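Local coordinates for protein 26S proteasome regulatory subunit rpn10 (Schizosaccharomyces pombe, PDB 2X5N) that binds K48-linked polyubiquitin chains at the 26S proteasome and shields them from deubiquitinating enzymes, thereby promoting protein degradation, at residues 5-11 with 48-54; 53-58 with 81-86; 107-113 with 136-142. All blocks are in the same frame, centred on the assembly; numbering follows the deposited sequence.

Interaction 1: 5-11 with 48-54; sequences TMILIDN and CGLMTIG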
ATOM      1  N   THR A   5       3.764   1.994  -9.232  1.00  3.39           N
ATOM      2  CA  THR A   5       3.272   1.904  -7.862  1.00  3.50           C
ATOM      3  C   THR A   5       3.418   0.489  -7.355  1.00  4.52           C
ATOM      4  O   THR A   5       2.912  -0.457  -7.969  1.00  4.34           O
ATOM      5  CB  THR A   5       1.778   2.290  -7.782  1.00  4.63           C
ATOM      6  OG1 THR A   5       1.577   3.609  -8.302  1.00  4.39           O
ATOM      7  CG2 THR A   5       1.247   2.263  -6.364  1.00  5.56           C
ATOM      8  N   MET A   6       4.102   0.346  -6.223  1.00  3.26           N
ATOM      9  CA  MET A   6       4.110  -0.921  -5.509  1.00  3.42           C
ATOM     10  C   MET A   6       3.020  -0.879  -4.453  1.00  3.30           C
ATOM     11  O   MET A   6       3.027   0.009  -3.593  1.00  4.00           O
ATOM     12  CB  MET A   6       5.456  -1.200  -4.844  1.00  5.46           C
ATOM     13  CG  MET A   6       6.607  -1.478  -5.812  1.00  8.58           C
ATOM     14  SD  MET A   6       6.360  -2.898  -6.876  1.00 10.68           S
ATOM     15  CE  MET A   6       6.195  -4.189  -5.754  1.00 12.38           C
ATOM     16  N   ILE A   7       2.092  -1.827  -4.542  1.00  3.23           N
ATOM     17  CA  ILE A   7       0.998  -1.972  -3.598  1.00  3.44           C
ATOM     18  C   ILE A   7       1.371  -3.072  -2.601  1.00  3.33           C
ATOM     19  O   ILE A   7       1.659  -4.186  -2.988  1.00  4.25           O
ATOM     20  CB  ILE A   7      -0.355  -2.271  -4.307  1.00  4.11           C
ATOM     21  CG1 ILE A   7      -0.687  -1.147  -5.311  1.00  4.24           C
ATOM     22  CG2 ILE A   7      -1.419  -2.397  -3.258  1.00  5.35           C
ATOM     23  CD1 ILE A   7      -1.837  -1.413  -6.239  1.00  5.75           C
ATOM     24  N   LEU A   8       1.397  -2.705  -1.323  1.00  3.54           N
ATOM     25  CA  LEU A   8       1.844  -3.565  -0.249  1.00  4.09           C
ATOM     26  C   LEU A   8       0.651  -3.944   0.610  1.00  4.78           C
ATOM     27  O   LEU A   8       0.021  -3.076   1.241  1.00  5.81           O
ATOM     28  CB  LEU A   8       2.862  -2.835   0.633  1.00  4.05           C
ATOM     29  CG  LEU A   8       4.323  -2.875   0.163  1.00  4.20           C
ATOM     30  CD1 LEU A   8       4.479  -2.440  -1.306  1.00  5.47           C
ATOM     31  CD2 LEU A   8       5.196  -1.996   1.049  1.00  6.23           C
ATOM     32  N   ILE A   9       0.345  -5.234   0.634  1.00  3.87           N
ATOM     33  CA  ILE A   9      -0.777  -5.746   1.423  1.00  4.80           C
ATOM     34  C   ILE A   9      -0.273  -6.343   2.723  1.00  3.82           C
ATOM     35  O   ILE A   9       0.799  -6.947   2.786  1.00  4.79           O
ATOM     36  CB  ILE A   9      -1.652  -6.766   0.648  1.00  4.89           C
ATOM     37  CG1 ILE A   9      -0.878  -8.008   0.167  1.00  6.10           C
ATOM     38  CG2 ILE A   9      -2.341  -6.043  -0.510  1.00  6.77           C
ATOM     39  CD1 ILE A   9      -1.786  -9.052  -0.357  1.00  7.61           C
ATOM     40  N   ASP A  10      -1.058  -6.130   3.766  1.00  3.67           N
ATOM     41  CA  ASP A  10      -0.810  -6.722   5.063  1.00  3.93           C
ATOM     42  C   ASP A  10      -1.504  -8.089   5.090  1.00  3.12           C
ATOM     43  O   ASP A  10      -2.738  -8.176   5.041  1.00  3.75           O
ATOM     44  CB  ASP A  10      -1.317  -5.767   6.153  1.00  3.89           C
ATOM     45  CG  ASP A  10      -0.947  -6.188   7.567  1.00  4.85           C
ATOM     46  OD1 ASP A  10      -0.671  -7.382   7.810  1.00  4.93           O
ATOM     47  OD2 ASP A  10      -0.953  -5.293   8.444  1.00  4.59           O
ATOM     48  N   ASN A  11      -0.701  -9.147   5.115  1.00  4.02           N
ATOM     49  CA  ASN A  11      -1.218 -10.517   5.287  1.00  4.95           C
ATOM     50  C   ASN A  11      -0.753 -11.112   6.610  1.00  4.68           C
ATOM     51  O   ASN A  11      -0.506 -12.320   6.693  1.00  5.98           O
ATOM     52  CB  ASN A  11      -0.822 -11.422   4.121  1.00  4.51           C
ATOM     53  CG  ASN A  11       0.665 -11.619   4.020  1.00  4.24           C
ATOM     54  OD1 ASN A  11       1.434 -10.707   4.297  1.00  5.76           O
ATOM     55  ND2 ASN A  11       1.086 -12.809   3.576  1.00  5.21           N
ATOM     56  N   CYS A  48       1.685  -1.279 -11.950  1.00  5.03           N
ATOM     57  CA  CYS A  48       1.599  -1.624 -10.542  1.00  4.43           C
ATOM     58  C   CYS A  48       2.208  -2.963 -10.229  1.00  3.97           C
ATOM     59  O   CYS A  48       2.033  -3.889 -11.019  1.00  4.95           O
ATOM     60  CB  CYS A  48       0.209  -1.511  -9.911  1.00  7.12           C
ATOM     61  SG  CYS A  48      -0.664  -0.007 -10.151  1.00  6.23           S
ATOM     62  N   GLY A  49       2.840  -3.088  -9.074  1.00  3.84           N
ATOM     63  CA  GLY A  49       3.313  -4.367  -8.596  1.00  3.87           C
ATOM     64  C   GLY A  49       2.688  -4.639  -7.237  1.00  3.63           C
ATOM     65  O   GLY A  49       2.060  -3.751  -6.637  1.00  4.48           O
ATOM     66  N   LEU A  50       2.863  -5.859  -6.759  1.00  3.53           N
ATOM     67  CA  LEU A  50       2.192  -6.337  -5.568  1.00  4.29           C
ATOM     68  C   LEU A  50       3.207  -7.003  -4.646  1.00  4.56           C
ATOM     69  O   LEU A  50       3.978  -7.864  -5.069  1.00  5.40           O
ATOM     70  CB  LEU A  50       1.089  -7.338  -5.920  1.00  5.49           C
ATOM     71  CG  LEU A  50       0.282  -7.865  -4.746  1.00  5.35           C
ATOM     72  CD1 LEU A  50      -0.497  -6.745  -4.081  1.00  7.26           C
ATOM     73  CD2 LEU A  50      -0.668  -8.978  -5.187  1.00  7.13           C
ATOM     74  N   MET A  51       3.176  -6.607  -3.381  1.00  4.10           N
ATOM     75  CA  MET A  51       3.992  -7.199  -2.342  1.00  4.65           C
ATOM     76  C   MET A  51       3.143  -7.458  -1.126  1.00  4.22           C
ATOM     77  O   MET A  51       2.135  -6.793  -0.901  1.00  5.63           O
ATOM     78  CB  MET A  51       5.079  -6.223  -1.861  1.00  8.96           C
ATOM     79  CG  MET A  51       6.260  -6.111  -2.730  1.00 11.15           C
ATOM     80  SD  MET A  51       7.409  -4.940  -1.997  1.00  9.51           S
ATOM     81  CE  MET A  51       7.743  -5.642  -0.401  1.00  9.29           C
ATOM     82  N   THR A  52       3.573  -8.413  -0.321  1.00  6.06           N
ATOM     83  CA  THR A  52       3.081  -8.560   1.036  1.00  4.33           C
ATOM     84  C   THR A  52       4.035  -7.932   2.046  1.00  6.24           C
ATOM     85  O   THR A  52       5.224  -7.723   1.762  1.00  8.08           O
ATOM     86  CB  THR A  52       2.986 -10.037   1.420  1.00  7.13           C
ATOM     87  OG1 THR A  52       4.317 -10.586   1.414  1.00  8.20           O
ATOM     88  CG2 THR A  52       2.097 -10.811   0.484  1.00  8.64           C
ATOM     89  N   ILE A  53       3.522  -7.653   3.252  1.00  4.60           N
ATOM     90  CA  ILE A  53       4.394  -7.258   4.355  1.00  5.07           C
ATOM     91  C   ILE A  53       4.242  -8.149   5.573  1.00  5.20           C
ATOM     92  O   ILE A  53       4.944  -7.963   6.554  1.00  7.06           O
ATOM     93  CB  ILE A  53       4.264  -5.785   4.743  1.00  8.36           C
ATOM     94  CG1 ILE A  53       2.885  -5.491   5.339  1.00 11.13           C
ATOM     95  CG2 ILE A  53       4.510  -4.901   3.544  1.00 10.13           C
ATOM     96  CD1 ILE A  53       2.785  -4.165   6.083  1.00 16.20           C
ATOM     97  N   GLY A  54       3.403  -9.167   5.471  1.00  4.39           N
ATOM     98  CA  GLY A  54       3.143 -10.049   6.590  1.00  6.08           C
ATOM     99  C   GLY A  54       3.674 -11.442   6.393  1.00  5.98           C
ATOM    100  O   GLY A  54       4.658 -11.676   5.648  1.00  6.81           O
TER
HETATM  101  O   HOH W   1       4.103 -12.727   3.047  1.00  8.05           O
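M6 and M51 meet on one face of two parallel neighbouring strands, 5-9 and 48-52, the methyl CE of M6 touching CG of M51 at 3.6 Å with the two chains about at right angles. M6 reaches it by bending at chi2 and chi3 (both -60°), which folds SD and CE down over G49, SD lying 3.8 Å from G49 CA; a side chain on G49 would collide with that sulfur. L8 runs alongside M51, its CD1 3.9 Å from M51 CB, and packs its other methyl, CD2, on I53 CG2. On the other face I9 CG2 meets L50 CD1 at 4.1 Å. The backbones are tied by five bonds in parallel register, from G49 N to T5 O through to I53 N to I9 O, with the straightest from I7 N to G49 O (2.8 Å, 173° at the hydrogen). Past the strand ends N11 turns back: OD1 takes a weak bond from G54 N, while ND2 donates to P79 O and to a water that also bridges T52 OG1 and G54 O. T52 OG1 is engaged by Q59 N as well. Helix 86-98 packs against M6, L8 and M51, and helices 24-42 and 68-75 against the opposite face. With helix 24-42 as the crossover, these strands form a beta-alpha-beta unit of the Rossmann-like von Willebrand factor A fold.

Interaction 2: 53-58 with 81-86; sequences IGDNSP and RGNAKF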
ATOM      1  N   ILE A  53       3.522  -7.653   3.252  1.00  4.60           N
ATOM      2  CA  ILE A  53       4.394  -7.258   4.355  1.00  5.07           C
ATOM      3  C   ILE A  53       4.242  -8.149   5.573  1.00  5.20           C
ATOM      4  O   ILE A  53       4.944  -7.963   6.554  1.00  7.06           O
ATOM      5  CB  ILE A  53       4.264  -5.785   4.743  1.00  8.36           C
ATOM      6  CG1 ILE A  53       2.885  -5.491   5.339  1.00 11.13           C
ATOM      7  CG2 ILE A  53       4.510  -4.901   3.544  1.00 10.13           C
ATOM      8  CD1 ILE A  53       2.785  -4.165   6.083  1.00 16.20           C
ATOM      9  N   GLY A  54       3.403  -9.167   5.471  1.00  4.39           N
ATOM     10  CA  GLY A  54       3.143 -10.049   6.590  1.00  6.08           C
ATOM     11  C   GLY A  54       3.674 -11.442   6.393  1.00  5.98           C
ATOM     12  O   GLY A  54       4.658 -11.676   5.648  1.00  6.81           O
ATOM     13  N   ASP A  55       3.074 -12.376   7.125  1.00  6.78           N
ATOM     14  CA  ASP A  55       3.634 -13.721   7.135  1.00  7.73           C
ATOM     15  C   ASP A  55       5.123 -13.768   7.430  1.00  7.03           C
ATOM     16  O   ASP A  55       5.844 -14.543   6.815  1.00  7.69           O
ATOM     17  CB  ASP A  55       3.096 -14.635   6.015  1.00  7.96           C
ATOM     18  CG  ASP A  55       3.401 -16.094   6.205  1.00  8.33           C
ATOM     19  OD1 ASP A  55       3.593 -16.545   7.357  1.00  8.86           O
ATOM     20  OD2 ASP A  55       3.413 -16.776   5.149  1.00  9.35           O
ATOM     21  N   ASN A  56       5.580 -12.860   8.292  1.00  6.63           N
ATOM     22  CA  ASN A  56       6.967 -12.902   8.713  1.00  8.61           C
ATOM     23  C   ASN A  56       8.061 -12.347   7.834  1.00  7.99           C
ATOM     24  O   ASN A  56       9.195 -12.195   8.250  1.00 11.98           O
ATOM     25  CB  ASN A  56       7.361 -14.195   9.439  1.00  9.79           C
ATOM     26  CG  ASN A  56       6.370 -14.595  10.483  1.00  9.40           C
ATOM     27  OD1 ASN A  56       6.124 -13.850  11.435  1.00 10.56           O
ATOM     28  ND2 ASN A  56       5.793 -15.789  10.330  1.00 13.59           N
ATOM     29  N   SER A  57       7.712 -12.067   6.589  1.00  7.67           N
ATOM     30  CA  SER A  57       8.722 -11.743   5.594  1.00  6.97           C
ATOM     31  C   SER A  57       8.047 -11.191   4.362  1.00  6.79           C
ATOM     32  O   SER A  57       7.302 -11.903   3.685  1.00  7.37           O
ATOM     33  CB  SER A  57       9.541 -12.983   5.206  1.00 10.17           C
ATOM     34  OG  SER A  57      10.554 -12.573   4.315  1.00 13.55           O
ATOM     35  N   PRO A  58       8.293  -9.925   4.053  1.00  5.46           N
ATOM     36  CA  PRO A  58       7.761  -9.369   2.811  1.00  5.92           C
ATOM     37  C   PRO A  58       8.086 -10.083   1.530  1.00  6.19           C
ATOM     38  O   PRO A  58       9.255 -10.458   1.390  1.00  8.39           O
ATOM     39  CB  PRO A  58       8.150  -7.897   2.845  1.00  6.77           C
ATOM     40  CG  PRO A  58       8.463  -7.612   4.272  1.00  8.40           C
ATOM     41  CD  PRO A  58       8.982  -8.905   4.853  1.00  8.87           C
ATOM     42  N   ARG A  81      -1.234 -14.774   8.111  1.00  6.28           N
ATOM     43  CA  ARG A  81      -0.735 -15.282   9.387  1.00  6.61           C
ATOM     44  C   ARG A  81       0.562 -14.563   9.734  1.00  5.40           C
ATOM     45  O   ARG A  81       1.091 -13.803   8.930  1.00  5.86           O
ATOM     46  CB  ARG A  81      -0.459 -16.793   9.283  1.00  6.76           C
ATOM     47  CG  ARG A  81       0.669 -17.109   8.301  1.00  6.56           C
ATOM     48  CD  ARG A  81       0.957 -18.600   8.201  1.00  6.89           C
ATOM     49  NE  ARG A  81       1.229 -19.205   9.504  1.00  6.12           N
ATOM     50  CZ  ARG A  81       2.379 -19.108  10.158  1.00  7.53           C
ATOM     51  NH1 ARG A  81       3.394 -18.417   9.651  1.00  8.33           N
ATOM     52  NH2 ARG A  81       2.510 -19.708  11.336  1.00  8.38           N
ATOM     53  N   GLY A  82       1.085 -14.817  10.926  1.00  5.38           N
ATOM     54  CA  GLY A  82       2.394 -14.284  11.266  1.00  6.49           C
ATOM     55  C   GLY A  82       2.474 -12.779  11.459  1.00  5.60           C
ATOM     56  O   GLY A  82       1.460 -12.096  11.585  1.00  6.32           O
ATOM     57  N   ASN A  83       3.704 -12.285  11.545  1.00  6.60           N
ATOM     58  CA  ASN A  83       3.980 -10.887  11.852  1.00  7.10           C
ATOM     59  C   ASN A  83       4.105 -10.020  10.621  1.00  5.15           C
ATOM     60  O   ASN A  83       4.527 -10.483   9.555  1.00  7.22           O
ATOM     61  CB  ASN A  83       5.325 -10.761  12.585  1.00  9.24           C
ATOM     62  CG  ASN A  83       5.357 -11.513  13.879  1.00 13.07           C
ATOM     63  OD1 ASN A  83       4.368 -11.579  14.575  1.00 16.17           O
ATOM     64  ND2 ASN A  83       6.498 -12.093  14.201  1.00 14.86           N
ATOM     65  N   ALA A  84       3.769  -8.744  10.786  1.00  5.59           N
ATOM     66  CA  ALA A  84       3.984  -7.750   9.749  1.00  5.48           C
ATOM     67  C   ALA A  84       5.340  -7.095   9.943  1.00  5.03           C
ATOM     68  O   ALA A  84       5.743  -6.804  11.075  1.00  6.29           O
ATOM     69  CB  ALA A  84       2.894  -6.712   9.801  1.00  7.62           C
ATOM     70  N   LYS A  85       5.992  -6.805   8.823  1.00  4.85           N
ATOM     71  CA  LYS A  85       7.306  -6.183   8.811  1.00  5.28           C
ATOM     72  C   LYS A  85       7.247  -4.947   7.935  1.00  4.33           C
ATOM     73  O   LYS A  85       7.714  -4.952   6.801  1.00  4.48           O
ATOM     74  CB  LYS A  85       8.315  -7.166   8.235  1.00  6.98           C
ATOM     75  CG  LYS A  85       8.325  -8.509   8.951  1.00  9.40           C
ATOM     76  CD  LYS A  85       8.919  -8.367  10.311  1.00 14.22           C
ATOM     77  CE  LYS A  85       9.066  -9.718  10.989  1.00 22.88           C
ATOM     78  NZ  LYS A  85       9.853  -9.578  12.245  1.00 26.64           N
ATOM     79  N   PHE A  86       6.683  -3.879   8.485  1.00  4.42           N
ATOM     80  CA  PHE A  86       6.405  -2.665   7.727  1.00  5.40           C
ATOM     81  C   PHE A  86       7.666  -2.042   7.110  1.00  4.86           C
ATOM     82  O   PHE A  86       7.735  -1.811   5.897  1.00  4.77           O
ATOM     83  CB  PHE A  86       5.705  -1.639   8.616  1.00  5.77           C
ATOM     84  CG  PHE A  86       5.470  -0.329   7.931  1.00  5.79           C
ATOM     85  CD1 PHE A  86       4.448  -0.177   7.007  1.00  6.72           C
ATOM     86  CD2 PHE A  86       6.268   0.771   8.209  1.00  6.43           C
ATOM     87  CE1 PHE A  86       4.245   1.038   6.354  1.00  7.57           C
ATOM     88  CE2 PHE A  86       6.054   1.988   7.575  1.00  8.48           C
ATOM     89  CZ  PHE A  86       5.046   2.111   6.655  1.00  8.65           C
TER
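D55 and R81 form a salt bridge, R81 NH1 lying 3.0 Å from D55 OD1. The carboxylate oxygen sits at the guanidinium edge, in its plane, and is approached nearly along its C-O axis, though the two flat groups are turned 77° apart. The bend at chi3 (-54°) turns the R81 guanidinium back toward the acid, and CG and CD also lie against OD1. Next to it N56 and N83 pair reciprocally: N56 N donates to N83 O at 2.9 Å, in the carbonyl plane on a lone pair, and N83 N returns a 2.9 Å bond to N56 OD1, arriving from above the amide plane. G82 lies close to D55 and N56, and a side chain there would run into N56 ND2. At the far end K85 N binds I53 O at 2.8 Å, beside a CH contact from A84 CA to the same oxygen. Outside the polar bonds, P58 CD rests on K85 CB at 3.9 Å, the two side chains about at right angles, and I53 CD1 touches the edge of the F86 ring. R81 and G82 also make backbone hydrogen bonds to N11 and E13. G54 to S57 is a type I' turn, closed by S57 N on G54 O, and K85 is the N-cap of helix 86-98; two connecting loops thus clasp each other at the C-terminal ends of the parallel strands of the von Willebrand factor A domain.

Interaction 3: 107-113 with 136-142; sequences QRIVAFV and VAIDIIH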
ATOM      1  N   GLN A 107       7.989   7.198  -8.703  1.00  4.88           N
ATOM      2  CA  GLN A 107       7.946   6.043  -7.819  1.00  5.18           C
ATOM      3  C   GLN A 107       6.981   6.265  -6.668  1.00  3.81           C
ATOM      4  O   GLN A 107       7.028   7.295  -5.993  1.00  5.75           O
ATOM      5  CB  GLN A 107       9.336   5.752  -7.277  1.00  6.12           C
ATOM      6  CG  GLN A 107      10.393   5.501  -8.374  1.00  6.02           C
ATOM      7  CD  GLN A 107      11.739   5.195  -7.762  1.00  9.34           C
ATOM      8  OE1 GLN A 107      11.932   4.122  -7.231  1.00 12.11           O
ATOM      9  NE2 GLN A 107      12.657   6.139  -7.806  1.00 11.76           N
ATOM     10  N   ARG A 108       6.091   5.283  -6.462  1.00  3.89           N
ATOM     11  CA  ARG A 108       5.106   5.386  -5.390  1.00  3.13           C
ATOM     12  C   ARG A 108       4.911   4.032  -4.718  1.00  3.43           C
ATOM     13  O   ARG A 108       4.930   2.986  -5.369  1.00  4.14           O
ATOM     14  CB  ARG A 108       3.758   5.892  -5.929  1.00  4.97           C
ATOM     15  CG  ARG A 108       2.638   5.999  -4.859  1.00  5.13           C
ATOM     16  CD  ARG A 108       1.338   6.611  -5.426  1.00  4.92           C
ATOM     17  NE  ARG A 108       1.564   8.008  -5.763  1.00  5.68           N
ATOM     18  CZ  ARG A 108       1.562   9.008  -4.897  1.00  5.34           C
ATOM     19  NH1 ARG A 108       1.182   8.830  -3.644  1.00  6.91           N
ATOM     20  NH2 ARG A 108       1.936  10.204  -5.303  1.00  6.41           N
ATOM     21  N   ILE A 109       4.657   4.084  -3.418  1.00  3.42           N
ATOM     22  CA  ILE A 109       4.234   2.942  -2.623  1.00  3.91           C
ATOM     23  C   ILE A 109       2.847   3.232  -2.069  1.00  3.15           C
ATOM     24  O   ILE A 109       2.608   4.315  -1.552  1.00  3.96           O
ATOM     25  CB  ILE A 109       5.214   2.705  -1.440  1.00  4.33           C
ATOM     26  CG1 ILE A 109       6.580   2.323  -2.009  1.00  5.14           C
ATOM     27  CG2 ILE A 109       4.648   1.649  -0.486  1.00  6.04           C
ATOM     28  CD1 ILE A 109       7.669   2.264  -0.966  1.00  8.64           C
ATOM     29  N   VAL A 110       1.933   2.261  -2.165  1.00  3.51           N
ATOM     30  CA  VAL A 110       0.644   2.319  -1.443  1.00  4.15           C
ATOM     31  C   VAL A 110       0.624   1.121  -0.503  1.00  3.29           C
ATOM     32  O   VAL A 110       0.661  -0.000  -0.975  1.00  5.11           O
ATOM     33  CB  VAL A 110      -0.574   2.293  -2.390  1.00  3.98           C
ATOM     34  CG1 VAL A 110      -1.858   2.284  -1.578  1.00  5.98           C
ATOM     35  CG2 VAL A 110      -0.534   3.512  -3.284  1.00  6.38           C
ATOM     36  N   ALA A 111       0.636   1.368   0.804  1.00  3.35           N
ATOM     37  CA  ALA A 111       0.749   0.304   1.779  1.00  4.42           C
ATOM     38  C   ALA A 111      -0.441   0.274   2.720  1.00  3.91           C
ATOM     39  O   ALA A 111      -0.860   1.315   3.244  1.00  6.01           O
ATOM     40  CB  ALA A 111       2.026   0.473   2.610  1.00  3.96           C
ATOM     41  N   PHE A 112      -0.921  -0.928   2.988  1.00  3.91           N
ATOM     42  CA  PHE A 112      -1.934  -1.168   3.994  1.00  4.23           C
ATOM     43  C   PHE A 112      -1.273  -1.561   5.310  1.00  4.68           C
ATOM     44  O   PHE A 112      -0.358  -2.378   5.331  1.00  6.41           O
ATOM     45  CB  PHE A 112      -2.835  -2.314   3.568  1.00  5.91           C
ATOM     46  CG  PHE A 112      -3.714  -2.020   2.393  1.00  6.27           C
ATOM     47  CD1 PHE A 112      -5.049  -1.679   2.577  1.00  6.70           C
ATOM     48  CD2 PHE A 112      -3.217  -2.100   1.092  1.00  6.69           C
ATOM     49  CE1 PHE A 112      -5.880  -1.448   1.496  1.00  7.13           C
ATOM     50  CE2 PHE A 112      -4.049  -1.864   0.009  1.00  6.02           C
ATOM     51  CZ  PHE A 112      -5.385  -1.552   0.211  1.00  7.70           C
ATOM     52  N   VAL A 113      -1.752  -0.978   6.408  1.00  4.54           N
ATOM     53  CA  VAL A 113      -1.297  -1.341   7.731  1.00  4.77           C
ATOM     54  C   VAL A 113      -2.518  -1.650   8.594  1.00  3.86           C
ATOM     55  O   VAL A 113      -3.341  -0.777   8.873  1.00  4.50           O
ATOM     56  CB  VAL A 113      -0.488  -0.194   8.370  1.00  7.28           C
ATOM     57  CG1 VAL A 113      -0.127  -0.548   9.836  1.00  8.91           C
ATOM     58  CG2 VAL A 113       0.764   0.100   7.540  1.00 10.60           C
ATOM     59  N   VAL A 136      10.468   8.999  -3.517  1.00  7.26           N
ATOM     60  CA  VAL A 136       9.455   7.977  -3.419  1.00  5.31           C
ATOM     61  C   VAL A 136       8.247   8.463  -2.658  1.00  4.74           C
ATOM     62  O   VAL A 136       8.408   8.756  -1.479  1.00  6.41           O
ATOM     63  CB  VAL A 136       9.985   6.618  -2.929  1.00  7.12           C
ATOM     64  CG1 VAL A 136       8.929   5.560  -3.005  1.00  8.42           C
ATOM     65  CG2 VAL A 136      11.239   6.221  -3.690  1.00  7.32           C
ATOM     66  N   ALA A 137       7.100   8.587  -3.305  1.00  4.67           N
ATOM     67  CA  ALA A 137       5.870   8.966  -2.628  1.00  4.92           C
ATOM     68  C   ALA A 137       5.266   7.758  -1.944  1.00  4.88           C
ATOM     69  O   ALA A 137       5.520   6.619  -2.338  1.00  5.20           O
ATOM     70  CB  ALA A 137       4.887   9.519  -3.626  1.00  6.08           C
ATOM     71  N   ILE A 138       4.466   8.007  -0.917  1.00  4.72           N
ATOM     72  CA  ILE A 138       3.824   6.918  -0.212  1.00  5.05           C
ATOM     73  C   ILE A 138       2.452   7.340   0.299  1.00  4.34           C
ATOM     74  O   ILE A 138       2.272   8.453   0.811  1.00  4.84           O
ATOM     75  CB  ILE A 138       4.710   6.372   0.920  1.00  6.58           C
ATOM     76  CG1 ILE A 138       4.015   5.198   1.633  1.00  8.46           C
ATOM     77  CG2 ILE A 138       5.126   7.486   1.882  1.00  8.61           C
ATOM     78  CD1 ILE A 138       4.947   4.244   2.313  1.00 11.69           C
ATOM     79  N   ASP A 139       1.507   6.429   0.136  1.00  4.27           N
ATOM     80  CA  ASP A 139       0.196   6.495   0.754  1.00  3.88           C
ATOM     81  C   ASP A 139       0.057   5.310   1.692  1.00  5.03           C
ATOM     82  O   ASP A 139       0.454   4.195   1.368  1.00  5.34           O
ATOM     83  CB  ASP A 139      -0.905   6.442  -0.297  1.00  5.22           C
ATOM     84  CG  ASP A 139      -0.756   7.515  -1.315  1.00  5.81           C
ATOM     85  OD1 ASP A 139      -0.560   8.680  -0.910  1.00  6.83           O
ATOM     86  OD2 ASP A 139      -0.837   7.191  -2.517  1.00  7.35           O
ATOM     87  N   ILE A 140      -0.518   5.561   2.855  0.61  3.48           N
ATOM     88  CA  ILE A 140      -0.785   4.494   3.811  0.61  4.19           C
ATOM     89  C   ILE A 140      -2.267   4.446   4.103  0.61  3.67           C
ATOM     90  O   ILE A 140      -2.877   5.466   4.391  0.61  4.17           O
ATOM     91  CB  ILE A 140      -0.030   4.707   5.120  0.61  5.57           C
ATOM     92  CG1 ILE A 140       1.483   4.621   4.873  0.61  8.14           C
ATOM     93  CG2 ILE A 140      -0.459   3.702   6.159  0.61  7.77           C
ATOM     94  CD1 ILE A 140       2.328   4.977   6.083  0.61 12.21           C
ATOM     95  N   ILE A 141      -2.832   3.246   4.020  1.00  4.52           N
ATOM     96  CA  ILE A 141      -4.227   2.977   4.396  1.00  4.03           C
ATOM     97  C   ILE A 141      -4.128   2.257   5.734  1.00  3.95           C
ATOM     98  O   ILE A 141      -3.660   1.128   5.796  1.00  4.36           O
ATOM     99  CB  ILE A 141      -4.929   2.105   3.359  1.00  5.31           C
ATOM    100  CG1 ILE A 141      -4.987   2.844   2.013  1.00  7.20           C
ATOM    101  CG2 ILE A 141      -6.327   1.742   3.853  1.00  6.35           C
ATOM    102  CD1 ILE A 141      -5.213   1.946   0.797  1.00 10.18           C
ATOM    103  N   HIS A 142      -4.537   2.944   6.798  1.00  4.46           N
ATOM    104  CA  HIS A 142      -4.386   2.456   8.157  1.00  3.95           C
ATOM    105  C   HIS A 142      -5.755   2.025   8.684  1.00  3.49           C
ATOM    106  O   HIS A 142      -6.698   2.830   8.701  1.00  4.36           O
ATOM    107  CB  HIS A 142      -3.797   3.574   9.016  1.00  4.47           C
ATOM    108  CG  HIS A 142      -3.295   3.108  10.347  1.00  7.53           C
ATOM    109  ND1 HIS A 142      -3.099   3.968  11.402  1.00 10.05           N
ATOM    110  CD2 HIS A 142      -2.912   1.882  10.784  1.00  8.73           C
ATOM    111  CE1 HIS A 142      -2.635   3.292  12.440  1.00 11.39           C
ATOM    112  NE2 HIS A 142      -2.514   2.022  12.090  1.00 10.40           N
TER
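I141 lays its CD1 over one face of the F112 ring, 3.8 Å from the centroid and offset toward the rim, a CH-pi contact between side chains that point the same way. The I141 chain is set for this by chi1 -63°, with CG1 anti to its carbonyl carbon, and the same methyl also reaches V110 CG1. On the other face of the strand pair I109 CG2 packs on I138 CD1 at 3.8 Å, and I109 CD1 meets V136 CG1 at 4.1 Å. Six backbone bonds of parallel register, from A137 N on Q107 O to V113 N on I141 O, lock strands 107-113 and 136-142 together. At the ring edge of H142, V113 O lies in plane, 3.3 Å from CD2. The polar edge is on the F112 side: R108 NH1 forms a salt bridge to D139 OD2 at 2.8 Å, coming from above the carboxylate plane and bent (134° at the hydrogen), with the two planes only 16° apart. A137 CB sits over one guanidinium face, 3.5 Å from NH2. R108 NE pairs with E3 and NH1 also with S164 O, while D139 OD1 is held by H166. With an alanine in place of this arginine, D139 OD2 and the E3 carboxylate would probably lose their cationic partner, and the guanidinium lid over A137 CB would be gone, although D139 would keep H166. Helix 24-42 packs on F112 and R108, helices 86-98 and 151-159 on the opposite face, and strand 3-9 runs along the other side of strand 106-113.

Overall arrangement
Interactions 1 and 3 are buried pairs of parallel strands in one sheet. Strands 3-9 and 106-113 are neighbours there, joined by backbone bonds such as L8 N to V110 O, so the two contacts run on into each other about 9 Å apart between centres. Both rest on regular backbone bonding and apolar side chains, but interaction 3 adds a salt bridge at its edge, whereas interaction 1 ends in an amide and a water. Interaction 2, about 14 Å from the chain centre, is more exposed and joins loops without strand pairing, through irregular polar bonds. It shares I53 and G54 with interaction 1, and F86 packs on V113 of interaction 3.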